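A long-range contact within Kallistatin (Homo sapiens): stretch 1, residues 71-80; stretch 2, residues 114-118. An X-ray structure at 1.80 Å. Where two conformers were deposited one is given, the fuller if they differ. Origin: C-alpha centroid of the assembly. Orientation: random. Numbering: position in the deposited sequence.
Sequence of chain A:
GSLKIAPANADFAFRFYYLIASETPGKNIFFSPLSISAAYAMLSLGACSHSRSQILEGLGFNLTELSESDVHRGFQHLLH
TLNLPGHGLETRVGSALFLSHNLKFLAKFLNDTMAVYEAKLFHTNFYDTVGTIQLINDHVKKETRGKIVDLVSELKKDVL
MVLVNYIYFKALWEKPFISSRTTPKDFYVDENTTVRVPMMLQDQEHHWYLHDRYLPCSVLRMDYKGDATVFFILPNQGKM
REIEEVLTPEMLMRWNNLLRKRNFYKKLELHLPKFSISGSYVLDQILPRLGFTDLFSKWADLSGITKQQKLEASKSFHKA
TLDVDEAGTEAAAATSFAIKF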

ATOM      1  N   VAL A  71     -11.221 -11.988 -10.925  1.00 28.03           N
ATOM      2  CA  VAL A  71     -10.727 -10.967  -9.967  1.00 27.62           C
ATOM      3  C   VAL A  71     -10.594 -11.599  -8.595  1.00 27.06           C
ATOM      4  O   VAL A  71      -9.533 -11.548  -7.988  1.00 24.98           O
ATOM      5  CB  VAL A  71     -11.647  -9.734  -9.950  1.00 27.90           C
ATOM      6  CG1 VAL A  71     -11.238  -8.739  -8.866  1.00 28.17           C
ATOM      7  CG2 VAL A  71     -11.608  -9.056 -11.321  1.00 28.77           C
ATOM      8  N   HIS A  72     -11.677 -12.220  -8.112  1.00 26.71           N
ATOM      9  CA  HIS A  72     -11.697 -12.743  -6.751  1.00 26.61           C
ATOM     10  C   HIS A  72     -10.752 -13.922  -6.557  1.00 26.35           C
ATOM     11  O   HIS A  72     -10.011 -13.983  -5.579  1.00 25.41           O
ATOM     12  CB  HIS A  72     -13.114 -13.067  -6.321  1.00 27.89           C
ATOM     13  CG  HIS A  72     -13.962 -11.850  -6.163  1.00 28.12           C
ATOM     14  ND1 HIS A  72     -13.652 -10.861  -5.258  1.00 28.49           N
ATOM     15  CD2 HIS A  72     -15.104 -11.456  -6.785  1.00 29.86           C
ATOM     16  CE1 HIS A  72     -14.564  -9.905  -5.337  1.00 28.69           C
ATOM     17  NE2 HIS A  72     -15.451 -10.233  -6.262  1.00 28.68           N
ATOM     18  N   ARG A  73     -10.746 -14.846  -7.502  1.00 26.97           N
ATOM     19  CA  ARG A  73      -9.782 -15.943  -7.456  1.00 27.51           C
ATOM     20  C   ARG A  73      -8.328 -15.464  -7.578  1.00 27.12           C
ATOM     21  O   ARG A  73      -7.427 -16.019  -6.941  1.00 26.34           O
ATOM     22  CB  ARG A  73     -10.134 -16.976  -8.541  1.00 30.26           C
ATOM     23  CG  ARG A  73     -11.487 -17.635  -8.332  1.00 31.89           C
ATOM     24  CD  ARG A  73     -11.656 -18.250  -6.950  1.00 34.11           C
ATOM     25  NE  ARG A  73     -12.993 -18.818  -6.757  1.00 36.90           N
ATOM     26  CZ  ARG A  73     -13.399 -19.437  -5.642  1.00 39.10           C
ATOM     27  NH1 ARG A  73     -12.564 -19.611  -4.607  1.00 38.59           N
ATOM     28  NH2 ARG A  73     -14.647 -19.889  -5.561  1.00 38.72           N
ATOM     29  N   GLY A  74      -8.114 -14.412  -8.375  1.00 26.77           N
ATOM     30  CA  GLY A  74      -6.815 -13.744  -8.448  1.00 27.43           C
ATOM     31  C   GLY A  74      -6.370 -13.239  -7.080  1.00 25.91           C
ATOM     32  O   GLY A  74      -5.251 -13.513  -6.642  1.00 26.82           O
ATOM     33  N   PHE A  75      -7.252 -12.543  -6.376  1.00 24.92           N
ATOM     34  CA  PHE A  75      -6.916 -12.075  -5.011  1.00 25.08           C
ATOM     35  C   PHE A  75      -6.677 -13.242  -4.060  1.00 25.73           C
ATOM     36  O   PHE A  75      -5.764 -13.200  -3.267  1.00 25.40           O
ATOM     37  CB  PHE A  75      -7.987 -11.133  -4.436  1.00 24.64           C
ATOM     38  CG  PHE A  75      -7.836  -9.707  -4.894  1.00 23.56           C
ATOM     39  CD1 PHE A  75      -6.821  -8.899  -4.351  1.00 23.70           C
ATOM     40  CD2 PHE A  75      -8.653  -9.172  -5.844  1.00 24.13           C
ATOM     41  CE1 PHE A  75      -6.651  -7.590  -4.756  1.00 23.44           C
ATOM     42  CE2 PHE A  75      -8.497  -7.844  -6.252  1.00 23.62           C
ATOM     43  CZ  PHE A  75      -7.482  -7.059  -5.703  1.00 23.39           C
ATOM     44  N   GLN A  76      -7.514 -14.268  -4.135  1.00 26.66           N
ATOM     45  CA  GLN A  76      -7.346 -15.442  -3.284  1.00 28.25           C
ATOM     46  C   GLN A  76      -5.946 -16.016  -3.454  1.00 27.92           C
ATOM     47  O   GLN A  76      -5.272 -16.312  -2.476  1.00 28.78           O
ATOM     48  CB  GLN A  76      -8.376 -16.527  -3.631  1.00 30.18           C
ATOM     49  CG  GLN A  76      -8.319 -17.730  -2.685  1.00 33.50           C
ATOM     50  CD  GLN A  76      -9.244 -18.851  -3.110  1.00 36.91           C
ATOM     51  OE1 GLN A  76      -9.811 -18.826  -4.198  1.00 41.29           O
ATOM     52  NE2 GLN A  76      -9.422 -19.825  -2.244  1.00 38.28           N
ATOM     53  N   HIS A  77      -5.523 -16.170  -4.700  1.00 29.16           N
ATOM     54  CA  HIS A  77      -4.189 -16.714  -4.997  1.00 29.93           C
ATOM     55  C   HIS A  77      -3.073 -15.751  -4.575  1.00 28.13           C
ATOM     56  O   HIS A  77      -2.051 -16.186  -4.096  1.00 27.12           O
ATOM     57  CB  HIS A  77      -4.043 -17.031  -6.492  1.00 33.20           C
ATOM     58  CG  HIS A  77      -2.734 -17.663  -6.859  1.00 38.79           C
ATOM     59  ND1 HIS A  77      -1.674 -16.939  -7.378  1.00 43.76           N
ATOM     60  CD2 HIS A  77      -2.299 -18.951  -6.780  1.00 43.34           C
ATOM     61  CE1 HIS A  77      -0.644 -17.746  -7.590  1.00 42.85           C
ATOM     62  NE2 HIS A  77      -1.001 -18.973  -7.245  1.00 43.14           N
ATOM     63  N   LEU A  78      -3.281 -14.451  -4.809  0.50 27.85           N
ATOM     64  CA  LEU A  78      -2.331 -13.406  -4.420  0.50 27.91           C
ATOM     65  C   LEU A  78      -2.083 -13.428  -2.918  0.50 27.77           C
ATOM     66  O   LEU A  78      -0.939 -13.484  -2.461  0.50 27.74           O
ATOM     67  CB  LEU A  78      -2.893 -12.048  -4.848  0.50 27.88           C
ATOM     68  CG  LEU A  78      -2.310 -10.715  -4.382  0.50 28.20           C
ATOM     69  CD1 LEU A  78      -0.826 -10.763  -4.503  0.50 28.78           C
ATOM     70  CD2 LEU A  78      -2.861  -9.596  -5.241  0.50 27.68           C
ATOM     71  N   LEU A  79      -3.167 -13.426  -2.155  1.00 27.49           N
ATOM     72  CA  LEU A  79      -3.088 -13.392  -0.694  1.00 29.62           C
ATOM     73  C   LEU A  79      -2.501 -14.697  -0.120  1.00 31.29           C
ATOM     74  O   LEU A  79      -1.666 -14.661   0.809  1.00 32.24           O
ATOM     75  CB  LEU A  79      -4.461 -13.068  -0.116  1.00 32.00           C
ATOM     76  CG  LEU A  79      -4.958 -11.685  -0.589  1.00 32.60           C
ATOM     77  CD1 LEU A  79      -6.425 -11.483  -0.249  1.00 35.95           C
ATOM     78  CD2 LEU A  79      -4.102 -10.577  -0.015  1.00 33.53           C
ATOM     79  N   HIS A  80      -2.876 -15.822  -0.714  1.00 31.50           N
ATOM     80  CA  HIS A  80      -2.300 -17.129  -0.344  1.00 32.69           C
ATOM     81  C   HIS A  80      -0.781 -17.127  -0.517  1.00 32.46           C
ATOM     82  O   HIS A  80      -0.040 -17.488   0.420  1.00 31.93           O
ATOM     83  CB  HIS A  80      -2.949 -18.267  -1.145  1.00 35.60           C
ATOM     84  CG  HIS A  80      -2.396 -19.620  -0.810  1.00 39.42           C
ATOM     85  ND1 HIS A  80      -2.826 -20.350   0.281  1.00 42.24           N
ATOM     86  CD2 HIS A  80      -1.409 -20.351  -1.388  1.00 41.35           C
ATOM     87  CE1 HIS A  80      -2.147 -21.484   0.343  1.00 42.65           C
ATOM     88  NE2 HIS A  80      -1.281 -21.507  -0.656  1.00 42.55           N
ATOM     89  N   MET A 114     -14.978 -15.211   3.583  1.00 35.71           N
ATOM     90  CA  MET A 114     -14.137 -16.210   4.233  1.00 38.21           C
ATOM     91  C   MET A 114     -13.400 -17.076   3.198  1.00 37.69           C
ATOM     92  O   MET A 114     -12.218 -17.302   3.332  1.00 36.95           O
ATOM     93  CB  MET A 114     -14.980 -17.081   5.169  1.00 41.47           C
ATOM     94  CG  MET A 114     -15.333 -16.367   6.459  1.00 44.88           C
ATOM     95  SD  MET A 114     -16.362 -17.360   7.575  1.00 52.17           S
ATOM     96  CE  MET A 114     -17.966 -17.036   6.900  1.00 50.98           C
ATOM     97  N   ALA A 115     -14.104 -17.545   2.174  1.00 38.53           N
ATOM     98  CA  ALA A 115     -13.496 -18.407   1.145  1.00 39.70           C
ATOM     99  C   ALA A 115     -12.379 -17.679   0.367  1.00 39.70           C
ATOM    100  O   ALA A 115     -11.291 -18.220   0.186  1.00 38.23           O
ATOM    101  CB  ALA A 115     -14.572 -18.924   0.199  1.00 40.50           C
ATOM    102  N   VAL A 116     -12.626 -16.433  -0.050  1.00 37.03           N
ATOM    103  CA  VAL A 116     -11.678 -15.733  -0.929  1.00 36.31           C
ATOM    104  C   VAL A 116     -10.643 -14.927  -0.163  1.00 35.46           C
ATOM    105  O   VAL A 116      -9.460 -14.942  -0.512  1.00 35.85           O
ATOM    106  CB  VAL A 116     -12.431 -14.832  -1.942  1.00 36.71           C
ATOM    107  CG1 VAL A 116     -11.483 -14.020  -2.808  1.00 36.59           C
ATOM    108  CG2 VAL A 116     -13.287 -15.693  -2.838  1.00 38.72           C
ATOM    109  N   TYR A 117     -11.080 -14.176   0.848  1.00 32.54           N
ATOM    110  CA  TYR A 117     -10.198 -13.242   1.518  1.00 33.07           C
ATOM    111  C   TYR A 117      -9.759 -13.752   2.892  1.00 34.75           C
ATOM    112  O   TYR A 117      -9.075 -13.044   3.606  1.00 35.90           O
ATOM    113  CB  TYR A 117     -10.850 -11.832   1.581  1.00 31.14           C
ATOM    114  CG  TYR A 117     -11.047 -11.278   0.178  1.00 29.79           C
ATOM    115  CD1 TYR A 117     -12.214 -11.515  -0.536  1.00 28.66           C
ATOM    116  CD2 TYR A 117     -10.028 -10.583  -0.457  1.00 28.71           C
ATOM    117  CE1 TYR A 117     -12.382 -11.051  -1.837  1.00 28.20           C
ATOM    118  CE2 TYR A 117     -10.178 -10.114  -1.752  1.00 27.87           C
ATOM    119  CZ  TYR A 117     -11.338 -10.360  -2.447  1.00 27.47           C
ATOM    120  OH  TYR A 117     -11.444  -9.933  -3.741  1.00 26.73           O
ATOM    121  N   GLU A 118     -10.160 -14.968   3.245  1.00 37.16           N
ATOM    122  CA  GLU A 118      -9.931 -15.516   4.595  1.00 39.62           C
ATOM    123  C   GLU A 118     -10.328 -14.575   5.712  1.00 36.71           C
ATOM    124  O   GLU A 118      -9.642 -14.470   6.718  1.00 35.72           O
ATOM    125  CB  GLU A 118      -8.475 -15.953   4.733  1.00 43.67           C
ATOM    126  CG  GLU A 118      -8.103 -16.969   3.659  1.00 46.83           C
ATOM    127  CD  GLU A 118      -7.123 -18.020   4.127  0.78 49.59           C
ATOM    128  OE1 GLU A 118      -6.062 -18.166   3.479  0.72 53.03           O
ATOM    129  OE2 GLU A 118      -7.422 -18.708   5.129  0.69 51.38           O
TER
HETATM  130  O   HOH W   1      -6.608 -15.976   0.160  1.00 46.41           O

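The contact sets one face of a helix, residues 71-80, against the last turn of another, and the two backbones come closest where the CA atoms of Gln 76 and Val 116 lie 4.9 Å apart.

Tyr 117 has more of its surface covered by the other stretch than any other residue here. Its CA-to-CB bond points sideways, but chi1 in m carries the ring along the first helix, from the level of Leu 79 to that of His 72, and chi2 at 90° sets its plane. The phenol tip ends in the one hydrogen bond between the stretches, His 72 ND1 to Tyr 117 OH at 2.8 Å; either group could be the donor. His 72 answers with chi1 in m and chi2 of -61°, which bring ND1 to the hydroxyl near the plane of both rings. The rings meet rim to rim, planes at 87°, neither over the face of the other; what joins them is the hydrogen bond. Both residues are buried, and the bond gives ND1 and OH each a polar partner there.

The flank of the tyrosine ring is packed with carbon. Leu 79, in the mt rotamer, points toward the second stretch and places CD1 3.7 Å from Tyr 117 CD2. One turn back, Phe 75 also starts toward it, and its CB lies 3.6 Å from Tyr 117 CE2; chi1 is -83°, and the end of the side chain leads away. Phe 75 CD2 still lies 3.6 Å from Tyr 117 OH, and the two rings meet obliquely.

Val 116 packs at the closest approach. With chi1 in t, its CG1 sits 3.1 Å from His 72 O, a tight approach to a carbonyl already accepting the helical bond from Gln 76 N, and 4.1 Å from Gln 76 CB. A short, branched side chain suits this place, covering the helix surface without needing length. Its backbone contributes as well: Val 116 O lies 3.5 Å from Gln 76 CA in a CA-H...O contact, and a water bridges the main chains, donating to Gln 76 O at 3.0 Å and to Val 116 O at 3.1 Å.

Toward solvent, Arg 73 begins away from the contact but returns. Chi1 and chi2, both m, fold it along its own helix, where Arg 73 NH1 donates to Gln 76 OE1 at 2.9 Å and stands 4.4 Å from Val 116 CG2. Gln 76, extended with chi1 and chi2 in t, holds its amide out to receive that bond.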